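Local coordinates for protein tannase (PDB 3WA7) that probably hydrolyses the galloyl ester bonds of tannins, acting as a serine esterase of the alpha/beta-hydrolase fold, at residues 130-135 / 392-397; 214-219 / 345-350; 356-361 / 369-374. All coordinates share one frame; numbering follows the deposited sequence. Where two conformers were deposited one is given.

Contact 1 (130-135 / 392-397); sequences PAFIVD and QAINPL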
ATOM      1  N   PRO A 130      -7.522  10.658  -9.285  1.00  5.75           N
ATOM      2  CA  PRO A 130      -6.636  10.445  -8.132  1.00  5.71           C
ATOM      3  C   PRO A 130      -7.258  10.782  -6.773  1.00  6.25           C
ATOM      4  O   PRO A 130      -6.544  11.171  -5.843  1.00  6.03           O
ATOM      5  CB  PRO A 130      -5.477  11.372  -8.446  1.00  6.15           C
ATOM      6  CG  PRO A 130      -6.213  12.590  -8.960  1.00  6.82           C
ATOM      7  CD  PRO A 130      -7.318  12.011  -9.842  1.00  7.49           C
ATOM      8  N   ALA A 131      -8.571  10.626  -6.652  1.00  5.38           N
ATOM      9  CA  ALA A 131      -9.273  10.954  -5.411  1.00  5.76           C
ATOM     10  C   ALA A 131      -8.627  10.407  -4.142  1.00  7.12           C
ATOM     11  O   ALA A 131      -8.488  11.131  -3.156  1.00  6.72           O
ATOM     12  CB  ALA A 131     -10.725  10.482  -5.491  1.00  7.33           C
ATOM     13  N   PHE A 132      -8.225   9.140  -4.165  1.00  6.22           N
ATOM     14  CA  PHE A 132      -7.629   8.533  -2.978  1.00  6.69           C
ATOM     15  C   PHE A 132      -6.400   9.266  -2.447  1.00  6.55           C
ATOM     16  O   PHE A 132      -6.283   9.491  -1.235  1.00  5.67           O
ATOM     17  CB  PHE A 132      -7.313   7.046  -3.237  1.00  6.10           C
ATOM     18  CG  PHE A 132      -6.096   6.804  -4.091  1.00  7.05           C
ATOM     19  CD1 PHE A 132      -4.892   6.409  -3.512  1.00  6.50           C
ATOM     20  CD2 PHE A 132      -6.158   6.943  -5.475  1.00  6.71           C
ATOM     21  CE1 PHE A 132      -3.766   6.150  -4.295  1.00  6.87           C
ATOM     22  CE2 PHE A 132      -5.040   6.688  -6.273  1.00  6.84           C
ATOM     23  CZ  PHE A 132      -3.841   6.289  -5.683  1.00  7.87           C
ATOM     24  N   ILE A 133      -5.494   9.653  -3.340  1.00  5.87           N
ATOM     25  CA  ILE A 133      -4.284  10.344  -2.920  1.00  6.06           C
ATOM     26  C   ILE A 133      -4.545  11.823  -2.638  1.00  7.27           C
ATOM     27  O   ILE A 133      -3.867  12.430  -1.814  1.00  5.82           O
ATOM     28  CB  ILE A 133      -3.149  10.168  -3.965  1.00  6.31           C
ATOM     29  CG1 ILE A 133      -1.861  10.822  -3.459  1.00  6.45           C
ATOM     30  CG2 ILE A 133      -3.569  10.743  -5.305  1.00  7.38           C
ATOM     31  CD1 ILE A 133      -1.299  10.190  -2.195  1.00  7.55           C
ATOM     32  N   VAL A 134      -5.539  12.404  -3.310  1.00  6.19           N
ATOM     33  CA  VAL A 134      -5.881  13.797  -3.050  1.00  5.41           C
ATOM     34  C   VAL A 134      -6.400  13.875  -1.611  1.00  6.62           C
ATOM     35  O   VAL A 134      -6.044  14.790  -0.863  1.00  5.69           O
ATOM     36  CB  VAL A 134      -6.965  14.310  -4.032  1.00  4.81           C
ATOM     37  CG1 VAL A 134      -7.534  15.642  -3.548  1.00  5.91           C
ATOM     38  CG2 VAL A 134      -6.355  14.494  -5.413  1.00  7.22           C
ATOM     39  N   ASP A 135      -7.223  12.905  -1.219  1.00  4.30           N
ATOM     40  CA  ASP A 135      -7.761  12.889   0.142  1.00  6.18           C
ATOM     41  C   ASP A 135      -6.671  12.649   1.180  1.00  5.68           C
ATOM     42  O   ASP A 135      -6.673  13.271   2.238  1.00  5.63           O
ATOM     43  CB  ASP A 135      -8.848  11.821   0.299  1.00  7.42           C
ATOM     44  CG  ASP A 135     -10.187  12.261  -0.265  1.00  8.56           C
ATOM     45  OD1 ASP A 135     -10.351  13.464  -0.566  1.00  8.17           O
ATOM     46  OD2 ASP A 135     -11.083  11.403  -0.395  1.00  7.01           O
ATOM     47  N   GLN A 392       0.888   8.138 -14.515  1.00  7.18           N
ATOM     48  CA  GLN A 392       2.215   8.446 -13.991  1.00  7.96           C
ATOM     49  C   GLN A 392       2.150   9.123 -12.619  1.00  8.38           C
ATOM     50  O   GLN A 392       2.939   8.814 -11.715  1.00  5.88           O
ATOM     51  CB  GLN A 392       2.952   9.356 -14.979  1.00 12.60           C
ATOM     52  CG  GLN A 392       4.333   9.788 -14.532  1.00 18.95           C
ATOM     53  CD  GLN A 392       4.985  10.736 -15.518  1.00 24.21           C
ATOM     54  OE1 GLN A 392       5.243  10.375 -16.667  1.00 27.42           O
ATOM     55  NE2 GLN A 392       5.248  11.959 -15.076  1.00 26.63           N
ATOM     56  N   ALA A 393       1.198  10.039 -12.469  1.00  7.59           N
ATOM     57  CA  ALA A 393       1.023  10.781 -11.228  1.00  7.35           C
ATOM     58  C   ALA A 393       0.716   9.914 -10.008  1.00  7.64           C
ATOM     59  O   ALA A 393       1.099  10.264  -8.889  1.00  7.46           O
ATOM     60  CB  ALA A 393      -0.078  11.830 -11.405  1.00  8.70           C
ATOM     61  N   ILE A 394       0.030   8.791 -10.203  1.00  6.19           N
ATOM     62  CA  ILE A 394      -0.293   7.945  -9.059  1.00  6.19           C
ATOM     63  C   ILE A 394       0.642   6.752  -8.884  1.00  6.67           C
ATOM     64  O   ILE A 394       0.368   5.851  -8.090  1.00  7.23           O
ATOM     65  CB  ILE A 394      -1.757   7.436  -9.097  1.00  6.67           C
ATOM     66  CG1 ILE A 394      -1.968   6.482 -10.271  1.00  7.09           C
ATOM     67  CG2 ILE A 394      -2.713   8.619  -9.168  1.00  7.83           C
ATOM     68  CD1 ILE A 394      -3.292   5.739 -10.189  1.00 10.51           C
ATOM     69  N   ASN A 395       1.748   6.755  -9.621  1.00  6.74           N
ATOM     70  CA  ASN A 395       2.740   5.689  -9.516  1.00  6.02           C
ATOM     71  C   ASN A 395       3.877   6.246  -8.654  1.00  5.50           C
ATOM     72  O   ASN A 395       4.553   7.195  -9.048  1.00  4.35           O
ATOM     73  CB  ASN A 395       3.276   5.316 -10.903  1.00  4.27           C
ATOM     74  CG  ASN A 395       4.197   4.102 -10.871  1.00  6.81           C
ATOM     75  OD1 ASN A 395       4.740   3.746  -9.825  1.00  6.61           O
ATOM     76  ND2 ASN A 395       4.387   3.469 -12.027  1.00  5.82           N
ATOM     77  N   PRO A 396       4.092   5.675  -7.459  1.00  4.66           N
ATOM     78  CA  PRO A 396       5.162   6.160  -6.583  1.00  5.78           C
ATOM     79  C   PRO A 396       6.525   6.251  -7.275  1.00  5.48           C
ATOM     80  O   PRO A 396       7.300   7.168  -7.018  1.00  6.08           O
ATOM     81  CB  PRO A 396       5.162   5.142  -5.443  1.00  4.89           C
ATOM     82  CG  PRO A 396       3.726   4.728  -5.366  1.00  6.54           C
ATOM     83  CD  PRO A 396       3.363   4.560  -6.828  1.00  5.40           C
ATOM     84  N   LEU A 397       6.806   5.298  -8.158  1.00  4.98           N
ATOM     85  CA  LEU A 397       8.081   5.259  -8.865  1.00  5.77           C
ATOM     86  C   LEU A 397       8.392   6.505  -9.694  1.00  7.06           C
ATOM     87  O   LEU A 397       9.555   6.884  -9.836  1.00  7.40           O
ATOM     88  CB  LEU A 397       8.136   4.029  -9.777  1.00  5.06           C
ATOM     89  CG  LEU A 397       7.913   2.652  -9.144  1.00  6.39           C
ATOM     90  CD1 LEU A 397       8.141   1.583 -10.205  1.00  5.66           C
ATOM     91  CD2 LEU A 397       8.861   2.440  -7.970  1.00  8.85           C
TER
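I394 meets F132 and P130 in a compact apolar patch, and its 66 Å² is the largest share of the surface that the segments 130-135 and 392-397 bury on each other. Its CG2 methyl does most of the touching, 4.0 Å from P130 CB and 4.2 Å from F132 CE2. Beside it, the branch point I394 CB comes to 4.2 Å from F132 CZ, near the plane of the ring. The isoleucine therefore sits at the outer edge of the phenyl group, and the two side chains cross at about a right angle. F132 reaches this place with CG lodged between its backbone N and its carbonyl carbon (chi1 76°), a torsion that swings the end of the ring toward I394. One face of the ring lies against I133 CB of its own helix, while Y78 meets the ring edge to face. P130 occupies the N-cap position, and its O takes V134 N in the first bond of the helix, at 3.0 Å. L171 of helix 164-174 touches F132, I133 and I394 alike, so a third element closes the patch. Just beyond, N395 OD1 caps L397 N at 3.1 Å. As a worked example, this is apolar core packing in an alpha/beta-hydrolase fold, where the start of helix 131-145, with the proline just before it, meets the residue that follows helix 388-393.

Contact 2 (214-219 / 345-350); sequences MAYEWQ and VPAFDQ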
HETATM    1  N   MSE A 214       2.726  -7.092 -16.796  1.00  5.68           N
HETATM    2  CA  MSE A 214       3.960  -7.679 -17.307  1.00  5.86           C
HETATM    3  C   MSE A 214       4.711  -8.407 -16.195  1.00  5.09           C
HETATM    4  O   MSE A 214       5.253  -9.489 -16.409  1.00  4.87           O
HETATM    5  CB  MSE A 214       4.871  -6.602 -17.900  1.00  7.21           C
HETATM    6  CG  MSE A 214       4.391  -6.042 -19.220  1.00  9.81           C
HETATM    7 SE   MSE A 214       5.679  -4.783 -19.925  1.00 19.69          SE
HETATM    8  CE  MSE A 214       5.396  -3.362 -18.679  1.00 13.68           C
ATOM      9  N   ALA A 215       4.746  -7.808 -15.008  1.00  4.85           N
ATOM     10  CA  ALA A 215       5.444  -8.426 -13.887  1.00  5.10           C
ATOM     11  C   ALA A 215       4.760  -9.719 -13.465  1.00  4.67           C
ATOM     12  O   ALA A 215       5.422 -10.710 -13.147  1.00  4.16           O
ATOM     13  CB  ALA A 215       5.507  -7.459 -12.700  1.00  4.93           C
ATOM     14  N   TYR A 216       3.431  -9.714 -13.469  1.00  5.08           N
ATOM     15  CA  TYR A 216       2.686 -10.893 -13.054  1.00  5.10           C
ATOM     16  C   TYR A 216       2.952 -12.080 -13.968  1.00  4.28           C
ATOM     17  O   TYR A 216       3.104 -13.209 -13.498  1.00  3.85           O
ATOM     18  CB  TYR A 216       1.181 -10.607 -13.025  1.00  6.07           C
ATOM     19  CG  TYR A 216       0.438 -11.446 -12.005  1.00  5.38           C
ATOM     20  CD1 TYR A 216       0.530 -11.158 -10.642  1.00  5.79           C
ATOM     21  CD2 TYR A 216      -0.324 -12.548 -12.396  1.00  7.10           C
ATOM     22  CE1 TYR A 216      -0.115 -11.948  -9.687  1.00  6.32           C
ATOM     23  CE2 TYR A 216      -0.975 -13.348 -11.447  1.00  5.03           C
ATOM     24  CZ  TYR A 216      -0.864 -13.042 -10.100  1.00  6.29           C
ATOM     25  OH  TYR A 216      -1.494 -13.828  -9.160  1.00  8.04           O
ATOM     26  N   GLU A 217       3.003 -11.829 -15.271  1.00  3.84           N
ATOM     27  CA  GLU A 217       3.245 -12.902 -16.221  1.00  3.53           C
ATOM     28  C   GLU A 217       4.703 -13.343 -16.253  1.00  4.83           C
ATOM     29  O   GLU A 217       4.994 -14.500 -16.553  1.00  6.31           O
ATOM     30  CB  GLU A 217       2.752 -12.498 -17.608  1.00  4.06           C
ATOM     31  CG  GLU A 217       1.248 -12.266 -17.637  1.00  5.92           C
ATOM     32  CD  GLU A 217       0.483 -13.350 -16.890  1.00  7.47           C
ATOM     33  OE1 GLU A 217       0.699 -14.546 -17.178  1.00  6.59           O
ATOM     34  OE2 GLU A 217      -0.336 -13.012 -16.013  1.00  5.96           O
ATOM     35  N   TRP A 218       5.626 -12.434 -15.955  1.00  3.43           N
ATOM     36  CA  TRP A 218       7.025 -12.829 -15.901  1.00  5.12           C
ATOM     37  C   TRP A 218       7.108 -13.885 -14.799  1.00  5.92           C
ATOM     38  O   TRP A 218       7.807 -14.891 -14.925  1.00  5.76           O
ATOM     39  CB  TRP A 218       7.925 -11.652 -15.522  1.00  6.14           C
ATOM     40  CG  TRP A 218       9.289 -12.099 -15.066  1.00  6.81           C
ATOM     41  CD1 TRP A 218      10.323 -12.522 -15.854  1.00  6.98           C
ATOM     42  CD2 TRP A 218       9.727 -12.258 -13.711  1.00  6.60           C
ATOM     43  NE1 TRP A 218      11.376 -12.940 -15.072  1.00  8.11           N
ATOM     44  CE2 TRP A 218      11.035 -12.789 -13.752  1.00  6.59           C
ATOM     45  CE3 TRP A 218       9.136 -12.008 -12.464  1.00  8.38           C
ATOM     46  CZ2 TRP A 218      11.766 -13.076 -12.594  1.00  8.77           C
ATOM     47  CZ3 TRP A 218       9.865 -12.296 -11.308  1.00  9.72           C
ATOM     48  CH2 TRP A 218      11.166 -12.824 -11.385  1.00  9.02           C
ATOM     49  N   GLN A 219       6.370 -13.651 -13.719  1.00  5.23           N
ATOM     50  CA  GLN A 219       6.374 -14.568 -12.589  1.00  5.82           C
ATOM     51  C   GLN A 219       5.565 -15.851 -12.774  1.00  6.50           C
ATOM     52  O   GLN A 219       6.044 -16.941 -12.451  1.00  8.33           O
ATOM     53  CB  GLN A 219       5.877 -13.849 -11.337  1.00  4.62           C
ATOM     54  CG  GLN A 219       5.898 -14.719 -10.082  1.00  4.07           C
ATOM     55  CD  GLN A 219       5.627 -13.916  -8.829  1.00  3.41           C
ATOM     56  OE1 GLN A 219       6.255 -12.884  -8.599  1.00  5.64           O
ATOM     57  NE2 GLN A 219       4.697 -14.388  -8.005  1.00  5.01           N
ATOM     58  N   VAL A 345      -5.202 -13.547 -16.814  1.00 11.28           N
ATOM     59  CA  VAL A 345      -4.457 -12.641 -17.687  1.00  9.55           C
ATOM     60  C   VAL A 345      -5.343 -11.749 -18.562  1.00  9.12           C
ATOM     61  O   VAL A 345      -6.223 -12.242 -19.267  1.00 10.79           O
ATOM     62  CB  VAL A 345      -3.524 -13.450 -18.624  1.00  9.97           C
ATOM     63  CG1 VAL A 345      -2.626 -12.509 -19.416  1.00  9.96           C
ATOM     64  CG2 VAL A 345      -2.696 -14.429 -17.814  1.00  9.47           C
ATOM     65  N   PRO A 346      -5.141 -10.419 -18.508  1.00  8.13           N
ATOM     66  CA  PRO A 346      -4.154  -9.713 -17.684  1.00  7.88           C
ATOM     67  C   PRO A 346      -4.664  -9.703 -16.245  1.00  9.13           C
ATOM     68  O   PRO A 346      -5.874  -9.696 -16.017  1.00  9.96           O
ATOM     69  CB  PRO A 346      -4.130  -8.310 -18.293  1.00  7.79           C
ATOM     70  CG  PRO A 346      -4.565  -8.533 -19.717  1.00  8.12           C
ATOM     71  CD  PRO A 346      -5.682  -9.522 -19.545  1.00  7.60           C
ATOM     72  N   ALA A 347      -3.751  -9.698 -15.280  1.00  7.66           N
ATOM     73  CA  ALA A 347      -4.142  -9.712 -13.872  1.00  7.45           C
ATOM     74  C   ALA A 347      -4.709  -8.390 -13.360  1.00  7.23           C
ATOM     75  O   ALA A 347      -5.499  -8.380 -12.412  1.00  7.78           O
ATOM     76  CB  ALA A 347      -2.947 -10.130 -13.003  1.00  6.02           C
ATOM     77  N   PHE A 348      -4.314  -7.281 -13.979  1.00  6.47           N
ATOM     78  CA  PHE A 348      -4.776  -5.968 -13.544  1.00  6.28           C
ATOM     79  C   PHE A 348      -5.610  -5.229 -14.584  1.00  6.54           C
ATOM     80  O   PHE A 348      -6.717  -4.782 -14.289  1.00  8.12           O
ATOM     81  CB  PHE A 348      -3.578  -5.112 -13.115  1.00  5.76           C
ATOM     82  CG  PHE A 348      -2.810  -5.697 -11.958  1.00  6.71           C
ATOM     83  CD1 PHE A 348      -1.930  -6.756 -12.154  1.00  7.31           C
ATOM     84  CD2 PHE A 348      -3.024  -5.235 -10.661  1.00  8.10           C
ATOM     85  CE1 PHE A 348      -1.274  -7.356 -11.074  1.00  5.16           C
ATOM     86  CE2 PHE A 348      -2.376  -5.826  -9.574  1.00  8.23           C
ATOM     87  CZ  PHE A 348      -1.501  -6.889  -9.782  1.00  7.76           C
ATOM     88  N   ASP A 349      -5.090  -5.091 -15.798  1.00  6.74           N
ATOM     89  CA  ASP A 349      -5.855  -4.405 -16.827  1.00  6.91           C
ATOM     90  C   ASP A 349      -6.649  -5.434 -17.627  1.00  7.48           C
ATOM     91  O   ASP A 349      -6.227  -5.866 -18.702  1.00  6.65           O
ATOM     92  CB  ASP A 349      -4.934  -3.608 -17.753  1.00  7.43           C
ATOM     93  CG  ASP A 349      -5.696  -2.595 -18.592  1.00  6.57           C
ATOM     94  OD1 ASP A 349      -6.937  -2.703 -18.664  1.00  6.98           O
ATOM     95  OD2 ASP A 349      -5.059  -1.697 -19.177  1.00  5.03           O
ATOM     96  N   GLN A 350      -7.796  -5.837 -17.086  1.00  8.29           N
ATOM     97  CA  GLN A 350      -8.641  -6.822 -17.755  1.00  8.99           C
ATOM     98  C   GLN A 350      -9.167  -6.295 -19.084  1.00  8.26           C
ATOM     99  O   GLN A 350      -9.518  -5.121 -19.201  1.00  8.41           O
ATOM    100  CB  GLN A 350      -9.796  -7.228 -16.840  1.00 11.03           C
ATOM    101  CG  GLN A 350      -9.463  -8.362 -15.891  0.60 12.26           C
ATOM    102  CD  GLN A 350      -9.520  -9.711 -16.578  0.60 14.62           C
ATOM    103  OE1 GLN A 350     -10.578 -10.134 -17.045  0.60 16.08           O
ATOM    104  NE2 GLN A 350      -8.382 -10.392 -16.650  0.60 14.82           N
TER
HETATM  105  O   HOH W   1      -1.172 -10.368 -16.053  1.00  8.48           O
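Y216 and A347 form the apolar half of this contact. The methyl of A347 lies over one face of the tyrosine ring in a CH-pi contact, with A347 CB 4.0 Å from the centroid of the Y216 ring and displaced toward the CD2 rim. Y216 CG stands anti to the backbone N (chi1 -151°), which carries the ring off the helix and past the alanine. F348 adds to this patch with the edge of its own ring, its CE1 being 4.2 Å from Y216 CD1.

The second kind of contact sets a carboxylate against a methyl: E217 OE2 is 3.3 Å from V345 CG2, and OE1 is only slightly farther from the same carbon. A bend at chi2 (-44°) folds the glutamate back so that this group faces the valine.

Between 214-219 and 345-350 the polar link is indirect: a water donates to E217 OE2 at 2.8 Å and accepts from the backbone N of A347 at 2.8 Å. The other oxygen, E217 OE1, is taken by S258 and by a salt bridge to R341, so the buried charge has a countercharge and is probably stabilised as the anion. One turn earlier on the same helix, D213 OD1 accepts the backbone N of F348 directly.

Y216 OH bonds to R420 O, close to the residues of a likely Ser-His-Asp triad, and F348 lies near a bound glycerol, probably from the crystallisation liquor. Helix 209-220 and the loop 345-350 thus pack next to what is probably the active-site region of this alpha/beta-hydrolase.

Contact 3 (356-361 / 369-374); sequences PENNLF and KHFTAL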
ATOM      1  N   PRO A 356     -10.581  -4.223 -10.314  1.00  7.69           N
ATOM      2  CA  PRO A 356     -10.698  -3.068  -9.419  1.00  7.05           C
ATOM      3  C   PRO A 356      -9.907  -1.899  -9.996  1.00  6.39           C
ATOM      4  O   PRO A 356     -10.328  -0.744  -9.917  1.00  6.45           O
ATOM      5  CB  PRO A 356     -10.092  -3.578  -8.114  1.00  5.87           C
ATOM      6  CG  PRO A 356     -10.433  -5.036  -8.140  1.00  9.60           C
ATOM      7  CD  PRO A 356     -10.121  -5.413  -9.574  1.00  9.69           C
ATOM      8  N   GLU A 357      -8.752  -2.206 -10.581  1.00  5.76           N
ATOM      9  CA  GLU A 357      -7.917  -1.171 -11.168  1.00  4.41           C
ATOM     10  C   GLU A 357      -8.590  -0.520 -12.381  1.00  5.57           C
ATOM     11  O   GLU A 357      -8.418   0.675 -12.617  1.00  5.74           O
ATOM     12  CB  GLU A 357      -6.548  -1.741 -11.561  1.00  5.26           C
ATOM     13  CG  GLU A 357      -5.665  -2.161 -10.380  1.00  7.66           C
ATOM     14  CD  GLU A 357      -6.101  -3.468  -9.739  1.00  8.24           C
ATOM     15  OE1 GLU A 357      -6.678  -4.319 -10.444  1.00  7.60           O
ATOM     16  OE2 GLU A 357      -5.846  -3.657  -8.531  1.00 11.19           O
ATOM     17  N   ASN A 358      -9.348  -1.295 -13.154  1.00  5.08           N
ATOM     18  CA  ASN A 358     -10.042  -0.729 -14.315  1.00  5.76           C
ATOM     19  C   ASN A 358     -11.022   0.343 -13.822  1.00  6.26           C
ATOM     20  O   ASN A 358     -11.131   1.425 -14.405  1.00  6.57           O
ATOM     21  CB  ASN A 358     -10.821  -1.814 -15.076  1.00  5.74           C
ATOM     22  CG  ASN A 358      -9.919  -2.725 -15.901  1.00  6.79           C
ATOM     23  OD1 ASN A 358      -9.956  -3.947 -15.759  1.00  6.61           O
ATOM     24  ND2 ASN A 358      -9.113  -2.132 -16.774  1.00  6.37           N
ATOM     25  N   ASN A 359     -11.726   0.023 -12.739  1.00  6.68           N
ATOM     26  CA  ASN A 359     -12.713   0.915 -12.129  1.00  7.80           C
ATOM     27  C   ASN A 359     -12.019   2.131 -11.510  1.00  7.12           C
ATOM     28  O   ASN A 359     -12.548   3.239 -11.544  1.00  6.93           O
ATOM     29  CB  ASN A 359     -13.493   0.136 -11.063  1.00  6.48           C
ATOM     30  CG  ASN A 359     -14.687   0.896 -10.514  1.00  8.21           C
ATOM     31  OD1 ASN A 359     -15.118   0.637  -9.390  1.00  7.38           O
ATOM     32  ND2 ASN A 359     -15.243   1.813 -11.305  1.00  8.09           N
ATOM     33  N   LEU A 360     -10.836   1.916 -10.937  1.00  6.30           N
ATOM     34  CA  LEU A 360     -10.064   3.009 -10.346  1.00  5.24           C
ATOM     35  C   LEU A 360      -9.758   4.060 -11.409  1.00  5.27           C
ATOM     36  O   LEU A 360      -9.826   5.262 -11.149  1.00  5.19           O
ATOM     37  CB  LEU A 360      -8.734   2.487  -9.778  1.00  4.41           C
ATOM     38  CG  LEU A 360      -7.678   3.555  -9.467  1.00  3.43           C
ATOM     39  CD1 LEU A 360      -8.142   4.414  -8.287  1.00  4.52           C
ATOM     40  CD2 LEU A 360      -6.339   2.881  -9.154  1.00  3.88           C
ATOM     41  N   PHE A 361      -9.418   3.598 -12.611  1.00  5.01           N
ATOM     42  CA  PHE A 361      -9.076   4.502 -13.700  1.00  4.69           C
ATOM     43  C   PHE A 361     -10.245   5.046 -14.516  1.00  7.21           C
ATOM     44  O   PHE A 361     -10.046   5.667 -15.563  1.00  7.16           O
ATOM     45  CB  PHE A 361      -8.045   3.847 -14.623  1.00  5.19           C
ATOM     46  CG  PHE A 361      -6.635   3.904 -14.090  1.00  6.50           C
ATOM     47  CD1 PHE A 361      -5.992   2.754 -13.643  1.00  6.48           C
ATOM     48  CD2 PHE A 361      -5.951   5.115 -14.038  1.00  6.93           C
ATOM     49  CE1 PHE A 361      -4.684   2.809 -13.154  1.00  5.79           C
ATOM     50  CE2 PHE A 361      -4.645   5.183 -13.551  1.00  8.69           C
ATOM     51  CZ  PHE A 361      -4.011   4.028 -13.109  1.00  6.13           C
ATOM     52  N   LYS A 369     -11.684   2.193 -17.265  1.00  8.16           N
ATOM     53  CA  LYS A 369     -10.811   2.416 -18.414  1.00  7.80           C
ATOM     54  C   LYS A 369      -9.620   1.470 -18.379  1.00  7.89           C
ATOM     55  O   LYS A 369      -9.331   0.846 -17.356  1.00  6.99           O
ATOM     56  CB  LYS A 369     -10.254   3.846 -18.416  1.00  8.12           C
ATOM     57  CG  LYS A 369     -11.247   4.970 -18.658  1.00  8.71           C
ATOM     58  CD  LYS A 369     -10.496   6.291 -18.802  1.00  9.11           C
ATOM     59  CE  LYS A 369     -11.435   7.479 -18.970  1.00 12.11           C
ATOM     60  NZ  LYS A 369     -10.676   8.762 -19.116  1.00 12.27           N
ATOM     61  N   HIS A 370      -8.937   1.359 -19.512  1.00  6.55           N
ATOM     62  CA  HIS A 370      -7.728   0.554 -19.574  1.00  7.04           C
ATOM     63  C   HIS A 370      -6.625   1.524 -19.172  1.00  8.11           C
ATOM     64  O   HIS A 370      -6.835   2.742 -19.177  1.00  7.32           O
ATOM     65  CB  HIS A 370      -7.487   0.039 -20.994  1.00  7.50           C
ATOM     66  CG  HIS A 370      -8.462  -1.008 -21.427  1.00  8.02           C
ATOM     67  ND1 HIS A 370      -8.608  -2.206 -20.763  1.00  7.06           N
ATOM     68  CD2 HIS A 370      -9.348  -1.034 -22.452  1.00  7.41           C
ATOM     69  CE1 HIS A 370      -9.543  -2.926 -21.359  1.00  8.64           C
ATOM     70  NE2 HIS A 370     -10.007  -2.237 -22.386  1.00  7.62           N
ATOM     71  N   PHE A 371      -5.461   0.998 -18.805  1.00  7.34           N
ATOM     72  CA  PHE A 371      -4.344   1.844 -18.407  1.00  8.11           C
ATOM     73  C   PHE A 371      -3.025   1.320 -18.960  1.00  7.90           C
ATOM     74  O   PHE A 371      -1.944   1.667 -18.476  1.00  7.20           O
ATOM     75  CB  PHE A 371      -4.291   1.983 -16.879  1.00  6.30           C
ATOM     76  CG  PHE A 371      -4.480   0.688 -16.133  1.00  6.71           C
ATOM     77  CD1 PHE A 371      -3.382  -0.041 -15.681  1.00  5.54           C
ATOM     78  CD2 PHE A 371      -5.761   0.208 -15.864  1.00  5.39           C
ATOM     79  CE1 PHE A 371      -3.560  -1.228 -14.967  1.00  6.54           C
ATOM     80  CE2 PHE A 371      -5.950  -0.975 -15.155  1.00  5.93           C
ATOM     81  CZ  PHE A 371      -4.845  -1.695 -14.704  1.00  7.38           C
ATOM     82  N   THR A 372      -3.138   0.483 -19.987  1.00  6.83           N
ATOM     83  CA  THR A 372      -1.988  -0.095 -20.678  1.00  7.67           C
ATOM     84  C   THR A 372      -2.351  -0.161 -22.155  1.00  8.26           C
ATOM     85  O   THR A 372      -3.508  -0.395 -22.505  1.00  8.07           O
ATOM     86  CB  THR A 372      -1.669  -1.527 -20.191  1.00  7.60           C
ATOM     87  OG1 THR A 372      -2.771  -2.396 -20.486  1.00  7.66           O
ATOM     88  CG2 THR A 372      -1.396  -1.530 -18.694  1.00  7.18           C
ATOM     89  N   ALA A 373      -1.367   0.051 -23.021  1.00  8.67           N
ATOM     90  CA  ALA A 373      -1.609   0.009 -24.457  1.00  9.64           C
ATOM     91  C   ALA A 373      -2.089  -1.380 -24.882  1.00  9.88           C
ATOM     92  O   ALA A 373      -2.970  -1.513 -25.731  1.00 10.78           O
ATOM     93  CB  ALA A 373      -0.331   0.378 -25.210  1.00  9.93           C
ATOM     94  N   LEU A 374      -1.513  -2.411 -24.277  1.00 11.22           N
ATOM     95  CA  LEU A 374      -1.875  -3.787 -24.603  1.00 11.04           C
ATOM     96  C   LEU A 374      -3.366  -4.081 -24.439  1.00 10.93           C
ATOM     97  O   LEU A 374      -4.012  -4.593 -25.358  1.00 10.82           O
ATOM     98  CB  LEU A 374      -1.083  -4.758 -23.729  1.00 13.21           C
ATOM     99  CG  LEU A 374      -1.453  -6.226 -23.925  1.00 17.03           C
ATOM    100  CD1 LEU A 374      -0.814  -6.742 -25.199  1.00 20.20           C
ATOM    101  CD2 LEU A 374      -0.987  -7.034 -22.734  1.00 19.43           C
TER
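N358 and K369 bring the two backbones to 5.2 Å between their CA atoms, and the K369 N-H donates to N358 O at 3.0 Å. The side chain of N358 completes a two-way grip by giving its ND2 to K369 O at 3.0 Å. This second bond is almost straight (169°); the acceptor lies close to the amide plane, whereas the donor stands above the plane of the carbonyl. N358 ND2 also serves D349 OD1, so one amide group ties together three stretches of chain. The same carboxylate bonds H370 ND1, the backbone N of F371 and T372 OG1.

The apolar side belongs to two phenylalanines, F361 and F371. Their planes are 29° from parallel, but the rings are slid so far that they hardly overlap. F371 CB instead takes the place over the face of F361, 4.0 Å from the centroid of the F361 ring, and F361 CE1 in turn lies over the rim of the F371 face. F371 has a chi1 of 45°, which sets CG between its own N and carbonyl carbon and turns the ring across F361, with its far end at E357 CB, 3.6 Å from F371 CZ. Replacing F371 with an alanine would probably take from F361 and E357 CB the ring they pack on here and open a gap between helix 356-360 and the chain at 369-371. Alongside, the extended chain of K369 passes F361 O on its way to a salt bridge with D363.

L209, at the start of helix 209-220, touches E357, L360, F361 and F371. Helix 356-360 is further joined to A129 by the backbone of L360, and L374 of helix 373-377 packs on helix 252-271.

Overall arrangement
From the N terminus, the chain first passes 130-135, which opens contact 1, and then 214-219, which opens contact 2. Contact 2 closes at 345-350. Contact 3 follows as a short local loop, from 356-361 to 369-374, before 392-397 finally closes contact 1. Contacts 2 and 3 are therefore in series, both nested inside the long loop of contact 1, and none cross. Contacts 2 and 3 lie with centres about 12 Å apart and share the polar network of D349. Contact 3 also reaches contact 1, where F361 packs on I394. Together they join helices 131-145, 209-220, 356-360 and 388-393.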